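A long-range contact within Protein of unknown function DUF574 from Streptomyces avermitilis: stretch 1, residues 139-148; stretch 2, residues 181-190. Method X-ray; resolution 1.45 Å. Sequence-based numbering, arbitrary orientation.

Stretch 1 139-148: DMLDPASILD
Stretch 2 (181-190) GIVRRLLEPL

Two segments of one chain, at least 38 residues apart in sequence wherever they touch, pack without a single hydrogen bond between them; the contact, mostly apolar, buries 477 Å² summed over both sides.

The backbone sets the register. Stretch 1 opens with a type I turn from Asp-139 to Asp-142 (Met-140 and Leu-141 near -63/-16, Asp-142 -123/76), closed by Asp-142 N to Asp-139 O (2.9 Å) and braced by Leu-141 N to Asp-139 OD1 (3.1 Å). A short helix follows, from Pro-143 (-46/-35) to Leu-147 (-68/-29), where Leu-147 N bonds Pro-143 O (2.8 Å); at its start Ser-145 OG (chi1 p) donates to Asp-142 O (2.6 Å). Proline suits this first turn, where its missing amide hydrogen costs no helical bond. Stretch 2 continues an earlier helix, phi/psi near -65/-40, then makes a type I turn from Leu-187 to Leu-190. The helix axes run 28° apart (signed angle -28°), 10.3 Å at closest approach. CA atoms of Leu-141 and Ile-182 lie 6.7 Å apart, those of Pro-143 and Leu-186 6.1 Å.

Branched aliphatic chains fill the interface, their methyls packing away from water. Ile-182 (m, t) points toward the turn: its CD1 lies 3.2 Å from Leu-141 CD2, a tight contact, and its CG2 4.2 Å from Met-140 CB. Met-140, a selenomethionine, is p, t, m; Leu-141 is m, t, its CB directed away but its end returning. Leu-186 (m, t) leaves sideways, yet its CD2 reaches Pro-143 CB (3.7 Å), Leu-147 CG (4.1 Å) and Ile-146 CD1 (4.4 Å). Ile-146 and Leu-147, both m, t, point toward stretch 2, and Leu-147 CD1 meets Pro-189 CG at 3.9 Å.

Polar groups meet carbon. Met-140 O lies 3.1 Å from Ile-182 CG2, a close van der Waals contact. Exposed Arg-185 (t, p, t; chi4 90°) has methylenes to pack on proline, CG to Pro-143 CB 3.9 Å, while its NH1 approaches Leu-147 CD1 obliquely at 3.5 Å.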

# COMPACT_ATOMS: atom_id res chain seq x y z
N ASP A 139 6.24 -4.28 12.43
CA ASP A 139 6.32 -5.26 11.35
C ASP A 139 5.02 -6.06 11.28
O ASP A 139 4.55 -6.61 12.30
CB ASP A 139 7.47 -6.23 11.65
CG ASP A 139 7.93 -6.99 10.43
OD1 ASP A 139 7.09 -7.37 9.59
OD2 ASP A 139 9.16 -7.20 10.31
N MSE A 140 4.43 -6.11 10.08
CA MSE A 140 3.15 -6.81 9.89
C MSE A 140 3.23 -8.31 10.20
O MSE A 140 2.21 -8.96 10.41
CB MSE A 140 2.59 -6.57 8.48
CG MSE A 140 3.40 -7.18 7.36
SE MSE A 140 2.89 -6.54 5.59
CE MSE A 140 1.61 -7.10 5.29
N LEU A 141 4.44 -8.85 10.28
CA LEU A 141 4.63 -10.23 10.76
C LEU A 141 4.21 -10.46 12.22
O LEU A 141 4.04 -11.61 12.65
CB LEU A 141 6.09 -10.65 10.55
CG LEU A 141 6.52 -10.67 9.08
CD1 LEU A 141 7.98 -11.03 8.91
CD2 LEU A 141 5.64 -11.63 8.29
N ASP A 142 4.04 -9.38 12.98
CA ASP A 142 3.55 -9.45 14.34
C ASP A 142 2.31 -8.57 14.45
O ASP A 142 2.36 -7.46 14.95
CB ASP A 142 4.64 -8.97 15.31
CG ASP A 142 4.25 -9.12 16.78
OD1 ASP A 142 3.13 -9.60 17.11
OD2 ASP A 142 5.08 -8.72 17.62
N PRO A 143 1.18 -9.07 13.94
CA PRO A 143 -0.07 -8.30 14.12
C PRO A 143 -0.40 -7.74 15.53
O PRO A 143 -1.00 -6.66 15.59
CB PRO A 143 -1.15 -9.28 13.62
CG PRO A 143 -0.42 -10.17 12.61
CD PRO A 143 0.99 -10.28 13.10
N ALA A 144 -0.05 -8.43 16.63
CA ALA A 144 -0.32 -7.90 17.99
C ALA A 144 0.39 -6.58 18.30
O ALA A 144 -0.19 -5.68 18.95
CB ALA A 144 0.05 -8.94 19.07
N SER A 145 1.63 -6.47 17.85
CA SER A 145 2.39 -5.22 17.97
C SER A 145 1.69 -4.01 17.31
O SER A 145 1.92 -2.87 17.70
CB SER A 145 3.80 -5.38 17.38
OG SER A 145 3.79 -5.50 15.98
N ILE A 146 0.87 -4.28 16.29
CA ILE A 146 0.08 -3.27 15.64
C ILE A 146 -1.22 -3.10 16.39
O ILE A 146 -1.54 -2.02 16.82
CB ILE A 146 -0.16 -3.64 14.14
CG1 ILE A 146 1.21 -3.72 13.41
CG2 ILE A 146 -1.11 -2.67 13.50
CD1 ILE A 146 1.19 -4.22 11.97
N LEU A 147 -1.97 -4.20 16.55
CA LEU A 147 -3.36 -4.12 17.06
C LEU A 147 -3.46 -3.66 18.53
O LEU A 147 -4.43 -3.01 18.93
CB LEU A 147 -4.08 -5.46 16.85
CG LEU A 147 -4.22 -5.94 15.40
CD1 LEU A 147 -4.71 -7.39 15.30
CD2 LEU A 147 -5.13 -5.00 14.69
N ASP A 148 -2.45 -3.98 19.32
CA ASP A 148 -2.38 -3.54 20.73
C ASP A 148 -1.52 -2.30 20.98
O ASP A 148 -1.29 -1.92 22.15
CB ASP A 148 -1.85 -4.67 21.61
CG ASP A 148 -2.78 -5.84 21.64
OD1 ASP A 148 -4.01 -5.62 21.51
OD2 ASP A 148 -2.26 -6.96 21.80
N GLY A 181 -2.64 -15.24 5.61
CA GLY A 181 -2.95 -15.34 7.04
C GLY A 181 -2.70 -14.08 7.83
O GLY A 181 -3.49 -13.71 8.71
N ILE A 182 -1.60 -13.42 7.54
CA ILE A 182 -1.25 -12.18 8.25
C ILE A 182 -2.30 -11.12 7.95
O ILE A 182 -2.83 -10.46 8.87
CB ILE A 182 0.09 -11.64 7.78
CG1 ILE A 182 1.19 -12.58 8.26
CG2 ILE A 182 0.33 -10.16 8.26
CD1 ILE A 182 2.52 -12.23 7.67
N VAL A 183 -2.63 -10.93 6.68
CA VAL A 183 -3.64 -9.93 6.33
C VAL A 183 -4.98 -10.24 7.01
O VAL A 183 -5.62 -9.32 7.59
CB VAL A 183 -3.78 -9.81 4.81
CG1 VAL A 183 -5.06 -9.04 4.46
CG2 VAL A 183 -2.55 -9.16 4.22
N ARG A 184 -5.40 -11.49 6.96
CA ARG A 184 -6.69 -11.84 7.52
C ARG A 184 -6.66 -11.77 9.06
O ARG A 184 -7.69 -11.52 9.67
CB ARG A 184 -7.21 -13.15 6.90
CG ARG A 184 -7.38 -12.94 5.35
CD ARG A 184 -8.41 -11.82 4.98
NE ARG A 184 -9.73 -12.29 5.41
CZ ARG A 184 -10.62 -12.89 4.64
NH1 ARG A 184 -10.40 -13.02 3.35
NH2 ARG A 184 -11.76 -13.34 5.17
N ARG A 185 -5.51 -11.97 9.69
CA ARG A 185 -5.39 -11.76 11.14
C ARG A 185 -5.57 -10.29 11.53
O ARG A 185 -6.19 -9.98 12.54
CB ARG A 185 -4.04 -12.27 11.63
CG ARG A 185 -3.76 -12.09 13.10
CD ARG A 185 -4.83 -12.81 13.98
NE ARG A 185 -4.63 -12.50 15.40
CZ ARG A 185 -5.19 -11.47 16.03
NH1 ARG A 185 -6.02 -10.67 15.41
NH2 ARG A 185 -4.93 -11.25 17.33
N LEU A 186 -5.05 -9.38 10.72
CA LEU A 186 -5.31 -7.96 10.93
C LEU A 186 -6.76 -7.55 10.72
O LEU A 186 -7.24 -6.60 11.37
CB LEU A 186 -4.41 -7.09 10.03
CG LEU A 186 -2.92 -7.19 10.34
CD1 LEU A 186 -2.05 -6.65 9.18
CD2 LEU A 186 -2.61 -6.47 11.64
N LEU A 187 -7.46 -8.24 9.83
CA LEU A 187 -8.86 -7.92 9.55
C LEU A 187 -9.80 -8.46 10.65
O LEU A 187 -10.91 -7.95 10.84
CB LEU A 187 -9.25 -8.48 8.16
CG LEU A 187 -10.61 -8.05 7.56
CD1 LEU A 187 -10.76 -6.54 7.37
CD2 LEU A 187 -10.81 -8.74 6.20
N GLU A 188 -9.39 -9.52 11.35
CA GLU A 188 -10.23 -10.20 12.35
C GLU A 188 -10.93 -9.25 13.32
O GLU A 188 -12.15 -9.36 13.49
CB GLU A 188 -9.39 -11.22 13.14
CG GLU A 188 -9.10 -12.49 12.41
CD GLU A 188 -10.30 -13.40 12.29
OE1 GLU A 188 -11.34 -13.11 12.93
OE2 GLU A 188 -10.18 -14.43 11.56
N PRO A 189 -10.17 -8.36 13.99
CA PRO A 189 -10.81 -7.49 15.02
C PRO A 189 -11.67 -6.34 14.48
O PRO A 189 -12.29 -5.60 15.26
CB PRO A 189 -9.62 -6.92 15.79
CG PRO A 189 -8.52 -6.90 14.81
CD PRO A 189 -8.71 -8.15 13.99
N LEU A 190 -11.68 -6.15 13.17
CA LEU A 190 -12.42 -5.04 12.60
C LEU A 190 -13.87 -5.52 12.47
O LEU A 190 -14.13 -6.67 12.14
CB LEU A 190 -11.78 -4.63 11.27
CG LEU A 190 -10.28 -4.37 11.36
CD1 LEU A 190 -9.70 -3.83 10.03
CD2 LEU A 190 -9.96 -3.39 12.48